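Local atomic coordinates of serine acetyltransferase 1, putative (Entamoeba histolytica, PDB entry 7BW9), a protein that probably catalyses the transfer of an acetyl group from acetyl-CoA to serine in cysteine biosynthesis, and is seen here with cysteine bound. Residues F176-D179 and G183-I186; Q10-S15 and N59-R64; P30-F35 and I124-G129. All coordinates share one frame; numbering follows the deposited sequence.

Contact 1 (F176-D179 and G183-I186); sequences FFID and GVVI. With CYS (cysteine), chain D.
The ring of Phe176 meets Ile186 at its far end, where CZ lies 4.2 Å from Ile186 CD1. The next ring along, that of Phe177, is turned out of this contact; over one of its faces sits the backbone N of Asp179, 3.9 Å above the plane and offset toward the rim, while Ala109 and Ala110 of helix 96-113 also pack against it. The third flat group, the Asp179 carboxylate, uses one oxygen: OD2 accepts a hydrogen bond of 2.7 Å from the amino N of the bound cysteine. The CB of Asp179 leaves the backbone on the side away from Val184, and with CG anti to the backbone N (chi1 -158°) OD2 meets the ligand. Asp114 of the same chain and Arg222 of the third subunit also hydrogen-bond this cysteine, which places the pocket between subunits.

Inside, the contact is purely aliphatic and aromatic. Ile178 CG2 touches Val184 CG2 at 4.2 Å, methyl against methyl, and the CA atoms of these two residues are the nearest pair of the two backbones, 8.6 Å apart. Ile186 keeps an extended side chain (chi2 -173°), which carries CD1 inward to the phenylalanine. All four touching residues are buried, and Met133 and Arg137 of helix 128-144 add to the packing around Phe176. Alternation along each segment does the sorting: Phe176, Ile178, Val184 and Ile186 point inward, whereas Phe177 and Val185 face outward, Val185 packing on His180 of the second subunit. Strands 177-178 and 185-186 belong to different parallel sheets, joined by a short turn, and the inward-facing side chains of the two segments line the interior of the left-handed parallel beta-helix built from hexapeptide repeats.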
loop_
_atom_site.group_PDB
_atom_site.type_symbol
_atom_site.label_atom_id
_atom_site.label_comp_id
_atom_site.label_asym_id
_atom_site.label_seq_id
_atom_site.Cartn_x
_atom_site.Cartn_y
_atom_site.Cartn_z
ATOM N N PHE A 176 -12.862 16.095 7.379
ATOM C CA PHE A 176 -12.802 14.642 7.287
ATOM C C PHE A 176 -11.385 14.176 7.593
ATOM O O PHE A 176 -10.427 14.661 6.976
ATOM C CB PHE A 176 -13.240 14.181 5.890
ATOM C CG PHE A 176 -13.227 12.685 5.706
ATOM C CD1 PHE A 176 -13.945 11.864 6.565
ATOM C CD2 PHE A 176 -12.502 12.101 4.675
ATOM C CE1 PHE A 176 -13.940 10.479 6.401
ATOM C CE2 PHE A 176 -12.496 10.729 4.502
ATOM C CZ PHE A 176 -13.220 9.915 5.364
ATOM N N PHE A 177 -11.245 13.228 8.523
ATOM C CA PHE A 177 -9.930 12.722 8.928
ATOM C C PHE A 177 -9.853 11.205 8.762
ATOM O O PHE A 177 -10.633 10.457 9.374
ATOM C CB PHE A 177 -9.608 13.111 10.375
ATOM C CG PHE A 177 -8.276 12.581 10.884
ATOM C CD1 PHE A 177 -7.153 12.515 10.048
ATOM C CD2 PHE A 177 -8.134 12.196 12.210
ATOM C CE1 PHE A 177 -5.930 12.055 10.526
ATOM C CE2 PHE A 177 -6.914 11.721 12.694
ATOM C CZ PHE A 177 -5.812 11.654 11.849
ATOM N N ILE A 178 -8.911 10.755 7.936
ATOM C CA ILE A 178 -8.512 9.352 7.862
ATOM C C ILE A 178 -7.173 9.224 8.575
ATOM O O ILE A 178 -6.190 9.857 8.166
ATOM C CB ILE A 178 -8.413 8.862 6.409
ATOM C CG1 ILE A 178 -9.792 8.831 5.757
ATOM C CG2 ILE A 178 -7.770 7.476 6.337
ATOM C CD1 ILE A 178 -9.754 8.513 4.290
ATOM N N ASP A 179 -7.137 8.444 9.654
ATOM C CA ASP A 179 -5.900 8.154 10.377
ATOM C C ASP A 179 -5.344 6.824 9.893
ATOM O O ASP A 179 -6.083 5.838 9.814
ATOM C CB ASP A 179 -6.122 8.110 11.893
ATOM C CG ASP A 179 -4.825 8.347 12.695
ATOM O OD1 ASP A 179 -3.748 8.557 12.084
ATOM O OD2 ASP A 179 -4.884 8.322 13.949
ATOM N N GLY A 183 -5.777 0.170 3.581
ATOM C CA GLY A 183 -6.918 -0.711 3.552
ATOM C C GLY A 183 -8.266 -0.026 3.505
ATOM O O GLY A 183 -9.273 -0.703 3.255
ATOM N N VAL A 184 -8.322 1.293 3.709
ATOM C CA VAL A 184 -9.593 2.011 3.607
ATOM C C VAL A 184 -10.112 1.908 2.185
ATOM O O VAL A 184 -9.369 2.107 1.216
ATOM C CB VAL A 184 -9.427 3.474 4.043
ATOM C CG1 VAL A 184 -10.677 4.321 3.676
ATOM C CG2 VAL A 184 -9.143 3.544 5.529
ATOM N N VAL A 185 -11.396 1.579 2.054
ATOM C CA VAL A 185 -12.072 1.487 0.764
ATOM C C VAL A 185 -13.424 2.167 0.891
ATOM O O VAL A 185 -14.244 1.776 1.738
ATOM C CB VAL A 185 -12.265 0.028 0.309
ATOM C CG1 VAL A 185 -13.171 -0.011 -0.913
ATOM C CG2 VAL A 185 -10.905 -0.633 0.046
ATOM N N ILE A 186 -13.673 3.163 0.044
ATOM C CA ILE A 186 -14.893 3.957 0.087
ATOM C C ILE A 186 -15.442 4.064 -1.328
ATOM O O ILE A 186 -14.788 4.638 -2.207
ATOM C CB ILE A 186 -14.651 5.358 0.673
ATOM C CG1 ILE A 186 -13.990 5.258 2.051
ATOM C CG2 ILE A 186 -15.963 6.129 0.703
ATOM C CD1 ILE A 186 -13.872 6.594 2.795
HETATM N N CYS D . -2.868 7.943 15.748
HETATM C CA CYS D . -3.637 7.665 16.991
HETATM C C CYS D . -2.743 7.820 18.235
HETATM O O CYS D . -1.586 8.071 18.115
HETATM C CB CYS D . -4.279 6.286 16.919
HETATM S SG CYS D . -3.097 4.921 16.834
HETATM O OXT CYS D . -3.273 7.691 19.329
#

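Contact 2 (Q10-S15 and N59-R64); sequences QLLVQS and NNVLER
Val61 presents its two methyls to Leu12 and Val13, a small helix-to-helix contact in the N-terminal helical domain, where helix 2-17 packs on helix 58-79. The tight part lies on the inner side. There Leu12 CD1 comes to 4.2 Å from Val61 CG1, the branch that stands anti to the backbone N (chi1 173°). Leu12 is further enclosed by Ile44, Leu65 and Val97, so the pair belongs to a core shared by four helices. The other branch of Val61 faces the looser side: CG2 is 4.5 Å from Val13 CG2, at the limit of contact, and Val13 is partly exposed. The CA atoms of Val13 and Val61, 7.9 Å apart, are the nearest CA pair of the two segments.

Beyond these three residues the helices carry exposed polar side chains on the outside of the assembly, Gln14 on one and Asn59 and Glu63 on the other. Ser15, by contrast, is buried, and its OG is hydrogen-bonded to Arg100 and Glu101 of helix 96-113. Arg64 folds back along its own helix; NH1 is hydrogen-bonded to Lys55 O, and Asn60 O lies over the centre of the guanidinium, 3.6 Å above its plane.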
loop_
_atom_site.group_PDB
_atom_site.type_symbol
_atom_site.label_atom_id
_atom_site.label_comp_id
_atom_site.label_asym_id
_atom_site.label_seq_id
_atom_site.Cartn_x
_atom_site.Cartn_y
_atom_site.Cartn_z
ATOM N N GLN A 10 -4.449 34.430 -8.885
ATOM C CA GLN A 10 -4.538 35.587 -7.992
ATOM C C GLN A 10 -5.404 35.294 -6.766
ATOM O O GLN A 10 -5.095 35.753 -5.659
ATOM C CB GLN A 10 -5.076 36.797 -8.759
ATOM C CG GLN A 10 -5.095 38.104 -7.959
ATOM C CD GLN A 10 -3.793 38.380 -7.199
ATOM O OE1 GLN A 10 -3.815 38.714 -6.010
ATOM N NE2 GLN A 10 -2.658 38.250 -7.888
ATOM N N LEU A 11 -6.495 34.546 -6.940
ATOM C CA LEU A 11 -7.298 34.163 -5.780
ATOM C C LEU A 11 -6.508 33.264 -4.834
ATOM O O LEU A 11 -6.622 33.385 -3.608
ATOM C CB LEU A 11 -8.590 33.483 -6.238
ATOM C CG LEU A 11 -9.605 34.500 -6.771
ATOM C CD1 LEU A 11 -10.848 33.827 -7.310
ATOM C CD2 LEU A 11 -9.956 35.522 -5.684
ATOM N N LEU A 12 -5.684 32.369 -5.385
ATOM C CA LEU A 12 -4.855 31.526 -4.532
ATOM C C LEU A 12 -3.855 32.365 -3.751
ATOM O O LEU A 12 -3.674 32.161 -2.545
ATOM C CB LEU A 12 -4.134 30.476 -5.365
ATOM C CG LEU A 12 -4.969 29.284 -5.815
ATOM C CD1 LEU A 12 -4.234 28.555 -6.932
ATOM C CD2 LEU A 12 -5.193 28.372 -4.634
ATOM N N VAL A 13 -3.206 33.325 -4.420
ATOM C CA VAL A 13 -2.308 34.241 -3.715
ATOM C C VAL A 13 -3.046 34.926 -2.565
ATOM O O VAL A 13 -2.526 35.038 -1.446
ATOM C CB VAL A 13 -1.702 35.273 -4.687
ATOM C CG1 VAL A 13 -1.021 36.391 -3.904
ATOM C CG2 VAL A 13 -0.709 34.610 -5.632
ATOM N N GLN A 14 -4.266 35.399 -2.821
ATOM C CA GLN A 14 -5.028 36.042 -1.756
ATOM C C GLN A 14 -5.347 35.050 -0.655
ATOM O O GLN A 14 -5.297 35.389 0.532
ATOM C CB GLN A 14 -6.318 36.646 -2.307
ATOM C CG GLN A 14 -6.106 37.821 -3.235
ATOM C CD GLN A 14 -7.385 38.217 -3.933
ATOM O OE1 GLN A 14 -8.483 37.905 -3.456
ATOM N NE2 GLN A 14 -7.258 38.885 -5.081
ATOM N N SER A 15 -5.660 33.807 -1.036
ATOM C CA SER A 15 -5.924 32.769 -0.043
ATOM C C SER A 15 -4.704 32.521 0.830
ATOM O O SER A 15 -4.829 32.400 2.054
ATOM C CB SER A 15 -6.365 31.478 -0.736
ATOM O OG SER A 15 -6.496 30.420 0.193
ATOM N N ASN A 59 3.729 34.353 -10.470
ATOM C CA ASN A 59 4.003 33.660 -11.719
ATOM C C ASN A 59 4.348 32.199 -11.484
ATOM O O ASN A 59 4.001 31.336 -12.297
ATOM C CB ASN A 59 5.134 34.364 -12.460
ATOM C CG ASN A 59 4.824 34.538 -13.913
ATOM O OD1 ASN A 59 4.802 33.561 -14.671
ATOM N ND2 ASN A 59 4.545 35.773 -14.316
ATOM N N ASN A 60 5.048 31.904 -10.392
ATOM C CA ASN A 60 5.309 30.511 -10.056
ATOM C C ASN A 60 4.004 29.774 -9.775
ATOM O O ASN A 60 3.822 28.636 -10.214
ATOM C CB ASN A 60 6.262 30.427 -8.861
ATOM C CG ASN A 60 7.656 30.942 -9.185
ATOM O OD1 ASN A 60 8.155 31.867 -8.541
ATOM N ND2 ASN A 60 8.291 30.344 -10.187
ATOM N N VAL A 61 3.071 30.424 -9.073
ATOM C CA VAL A 61 1.750 29.837 -8.848
ATOM C C VAL A 61 1.052 29.587 -10.177
ATOM O O VAL A 61 0.455 28.520 -10.402
ATOM C CB VAL A 61 0.917 30.760 -7.934
ATOM C CG1 VAL A 61 -0.541 30.259 -7.808
ATOM C CG2 VAL A 61 1.591 30.916 -6.567
ATOM N N LEU A 62 1.132 30.562 -11.086
ATOM C CA LEU A 62 0.471 30.429 -12.379
ATOM C C LEU A 62 1.110 29.329 -13.212
ATOM O O LEU A 62 0.410 28.595 -13.921
ATOM C CB LEU A 62 0.507 31.761 -13.125
ATOM C CG LEU A 62 -0.063 31.781 -14.543
ATOM C CD1 LEU A 62 -1.565 31.534 -14.537
ATOM C CD2 LEU A 62 0.290 33.105 -15.254
ATOM N N GLU A 63 2.438 29.200 -13.148
ATOM C CA GLU A 63 3.104 28.106 -13.853
ATOM C C GLU A 63 2.623 26.756 -13.334
ATOM O O GLU A 63 2.288 25.859 -14.112
ATOM C CB GLU A 63 4.626 28.204 -13.693
ATOM C CG GLU A 63 5.307 29.243 -14.568
ATOM C CD GLU A 63 6.735 29.535 -14.108
ATOM O OE1 GLU A 63 7.296 28.691 -13.367
ATOM O OE2 GLU A 63 7.294 30.597 -14.486
ATOM N N ARG A 64 2.618 26.586 -12.014
ATOM C CA ARG A 64 2.233 25.294 -11.453
ATOM C C ARG A 64 0.774 24.988 -11.748
ATOM O O ARG A 64 0.433 23.858 -12.121
ATOM C CB ARG A 64 2.514 25.281 -9.956
ATOM C CG ARG A 64 3.988 25.493 -9.681
ATOM C CD ARG A 64 4.374 25.222 -8.262
ATOM N NE ARG A 64 4.030 26.335 -7.400
ATOM C CZ ARG A 64 4.907 27.238 -6.980
ATOM N NH1 ARG A 64 6.176 27.143 -7.344
ATOM N NH2 ARG A 64 4.516 28.226 -6.191
#

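Contact 3 (P30-F35 and I124-G129); sequences PEKKSF and IRSYPG
Two nitrogens of the Arg125 guanidinium converge on one acceptor, the carbonyl oxygen of Pro30. The stronger bond runs from NH2 to Pro30 O at 2.9 Å, bent to 134° at the hydrogen; that from NH1 to Pro30 O is weak at 3.1 Å. Sharing one oxygen explains the bending, and the oxygen stands near the guanidinium edge but somewhat out of its plane. A kink at chi3 (55°) in an otherwise extended run of methylenes brings the edge of the guanidinium to Pro30 O, and NH1 has a further acceptor in Phe49 O.

Lys32, its chain bent at chi2, lies across this arginine. Its CG rests 3.4 Å from Arg125 NH2, and CD sits 4.0 Å above the guanidinium plane, toward the rim. Farther on, Lys32 CE reaches within 3.5 Å of Arg125 O.

The contact ties the irregular segment between helices 2-17 and 36-45 to the end of helix 120-126, within the helical domain and at a subunit interface of the trimer. Just beyond, Tyr127 occupies the N-cap position of helix 128-144. Glu153 of the third subunit forms a salt bridge with Arg125 NE and a long, weak ion pair with Lys32 NZ, and probably offsets the closeness of the two positive charges.

A second bend of the lysine, at chi4 (-55°), turns the ammonium to Asn157 OD1 of the third subunit. A water 3.2 Å from Lys32 NZ and 3.4 Å from Ser126 OG joins these two side chains through weak hydrogen bonds.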
loop_
_atom_site.group_PDB
_atom_site.type_symbol
_atom_site.label_atom_id
_atom_site.label_comp_id
_atom_site.label_asym_id
_atom_site.label_seq_id
_atom_site.Cartn_x
_atom_site.Cartn_y
_atom_site.Cartn_z
ATOM N N PRO A 30 13.018 19.938 2.528
ATOM C CA PRO A 30 13.421 19.156 1.356
ATOM C C PRO A 30 12.228 18.863 0.457
ATOM O O PRO A 30 11.087 18.732 0.915
ATOM C CB PRO A 30 13.994 17.867 1.962
ATOM C CG PRO A 30 14.371 18.245 3.366
ATOM C CD PRO A 30 13.362 19.268 3.792
ATOM N N GLU A 31 12.511 18.774 -0.838
ATOM C CA GLU A 31 11.485 18.485 -1.827
ATOM C C GLU A 31 10.899 17.092 -1.602
ATOM O O GLU A 31 11.607 16.159 -1.213
ATOM C CB GLU A 31 12.090 18.590 -3.225
ATOM C CG GLU A 31 11.086 18.789 -4.338
ATOM C CD GLU A 31 11.622 18.326 -5.687
ATOM O OE1 GLU A 31 12.596 17.533 -5.711
ATOM O OE2 GLU A 31 11.063 18.757 -6.719
ATOM N N LYS A 32 9.598 16.949 -1.845
ATOM C CA LYS A 32 8.922 15.663 -1.730
ATOM C C LYS A 32 8.466 15.216 -3.112
ATOM O O LYS A 32 7.721 15.934 -3.783
ATOM C CB LYS A 32 7.738 15.750 -0.772
ATOM C CG LYS A 32 8.104 15.465 0.672
ATOM C CD LYS A 32 6.952 14.782 1.395
ATOM C CE LYS A 32 7.442 14.019 2.626
ATOM N NZ LYS A 32 8.527 13.026 2.304
ATOM N N LYS A 33 8.898 14.031 -3.527
ATOM C CA LYS A 33 8.520 13.458 -4.812
ATOM C C LYS A 33 7.437 12.402 -4.619
ATOM O O LYS A 33 7.442 11.667 -3.628
ATOM C CB LYS A 33 9.729 12.828 -5.508
ATOM C CG LYS A 33 10.696 13.832 -6.130
ATOM C CD LYS A 33 12.106 13.665 -5.560
ATOM C CE LYS A 33 12.950 12.697 -6.391
ATOM N NZ LYS A 33 14.382 13.122 -6.475
ATOM N N SER A 34 6.511 12.331 -5.579
ATOM C CA SER A 34 5.498 11.281 -5.602
ATOM C C SER A 34 5.068 11.016 -7.041
ATOM O O SER A 34 5.678 10.193 -7.728
ATOM C CB SER A 34 4.299 11.657 -4.726
ATOM O OG SER A 34 3.904 13.011 -4.924
ATOM N N PHE A 35 4.012 11.684 -7.501
ATOM C CA PHE A 35 3.644 11.675 -8.911
ATOM C C PHE A 35 3.121 13.062 -9.258
ATOM O O PHE A 35 2.889 13.894 -8.379
ATOM C CB PHE A 35 2.627 10.573 -9.246
ATOM C CG PHE A 35 1.332 10.697 -8.514
ATOM C CD1 PHE A 35 1.166 10.102 -7.258
ATOM C CD2 PHE A 35 0.267 11.380 -9.078
ATOM C CE1 PHE A 35 -0.036 10.194 -6.574
ATOM C CE2 PHE A 35 -0.941 11.497 -8.399
ATOM C CZ PHE A 35 -1.094 10.904 -7.143
ATOM N N ILE A 124 0.720 18.332 7.087
ATOM C CA ILE A 124 0.656 18.746 5.694
ATOM C C ILE A 124 1.646 17.952 4.856
ATOM O O ILE A 124 1.348 17.550 3.727
ATOM C CB ILE A 124 0.911 20.257 5.584
ATOM C CG1 ILE A 124 -0.270 21.042 6.161
ATOM C CG2 ILE A 124 1.183 20.638 4.131
ATOM C CD1 ILE A 124 -0.036 22.555 6.212
ATOM N N ARG A 125 2.831 17.701 5.395
ATOM C CA ARG A 125 3.871 17.108 4.569
ATOM C C ARG A 125 3.758 15.595 4.497
ATOM O O ARG A 125 4.180 14.992 3.505
ATOM C CB ARG A 125 5.242 17.519 5.102
ATOM C CG ARG A 125 5.657 18.895 4.565
ATOM C CD ARG A 125 7.077 19.281 4.901
ATOM N NE ARG A 125 8.074 18.312 4.477
ATOM C CZ ARG A 125 8.649 18.268 3.272
ATOM N NH1 ARG A 125 8.307 19.118 2.313
ATOM N NH2 ARG A 125 9.576 17.355 3.023
ATOM N N SER A 126 3.183 14.973 5.519
ATOM C CA SER A 126 3.362 13.542 5.709
ATOM C C SER A 126 2.094 12.725 5.945
ATOM O O SER A 126 2.175 11.499 5.860
ATOM C CB SER A 126 4.322 13.287 6.878
ATOM O OG SER A 126 5.592 13.845 6.593
ATOM N N TYR A 127 0.944 13.325 6.231
ATOM C CA TYR A 127 -0.222 12.489 6.567
ATOM C C TYR A 127 -0.881 11.945 5.302
ATOM O O TYR A 127 -1.409 12.730 4.504
ATOM C CB TYR A 127 -1.229 13.259 7.407
ATOM C CG TYR A 127 -0.990 13.071 8.891
ATOM C CD1 TYR A 127 0.298 13.061 9.406
ATOM C CD2 TYR A 127 -2.044 12.875 9.769
ATOM C CE1 TYR A 127 0.537 12.882 10.765
ATOM C CE2 TYR A 127 -1.825 12.692 11.143
ATOM C CZ TYR A 127 -0.531 12.696 11.631
ATOM O OH TYR A 127 -0.307 12.505 12.986
ATOM N N PRO A 128 -0.902 10.619 5.092
ATOM C CA PRO A 128 -1.519 10.087 3.861
ATOM C C PRO A 128 -3.003 10.379 3.752
ATOM O O PRO A 128 -3.520 10.444 2.629
ATOM C CB PRO A 128 -1.263 8.576 3.947
ATOM C CG PRO A 128 -1.071 8.307 5.417
ATOM C CD PRO A 128 -0.399 9.552 5.973
ATOM N N GLY A 129 -3.708 10.520 4.881
ATOM C CA GLY A 129 -5.129 10.823 4.825
ATOM C C GLY A 129 -5.407 12.214 4.296
ATOM O O GLY A 129 -6.450 12.450 3.679
HETATM O O HOH W 1 6.720 11.453 4.488
#

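The three contacts run from the outer part of the helical domain to the beta-helix. Contact 2 is the most remote, its centre 30 Å from that of contact 1 and 20 Å from that of contact 3; nearest atoms of contacts 2 and 3 are still about 9 Å apart. Contacts 1 and 3, with centres 17 Å apart, touch directly: Phe177 CE1 packs on Tyr127 CD2 at 4.0 Å, and Ile178 CB on Gly129 CA at 4.1 Å. Both also lead to the cysteine pocket. Asp179 of contact 1 binds the ligand itself, while Tyr127 of contact 3 is hydrogen-bonded through OH to Asp114, another pocket residue, and so belongs to the second shell.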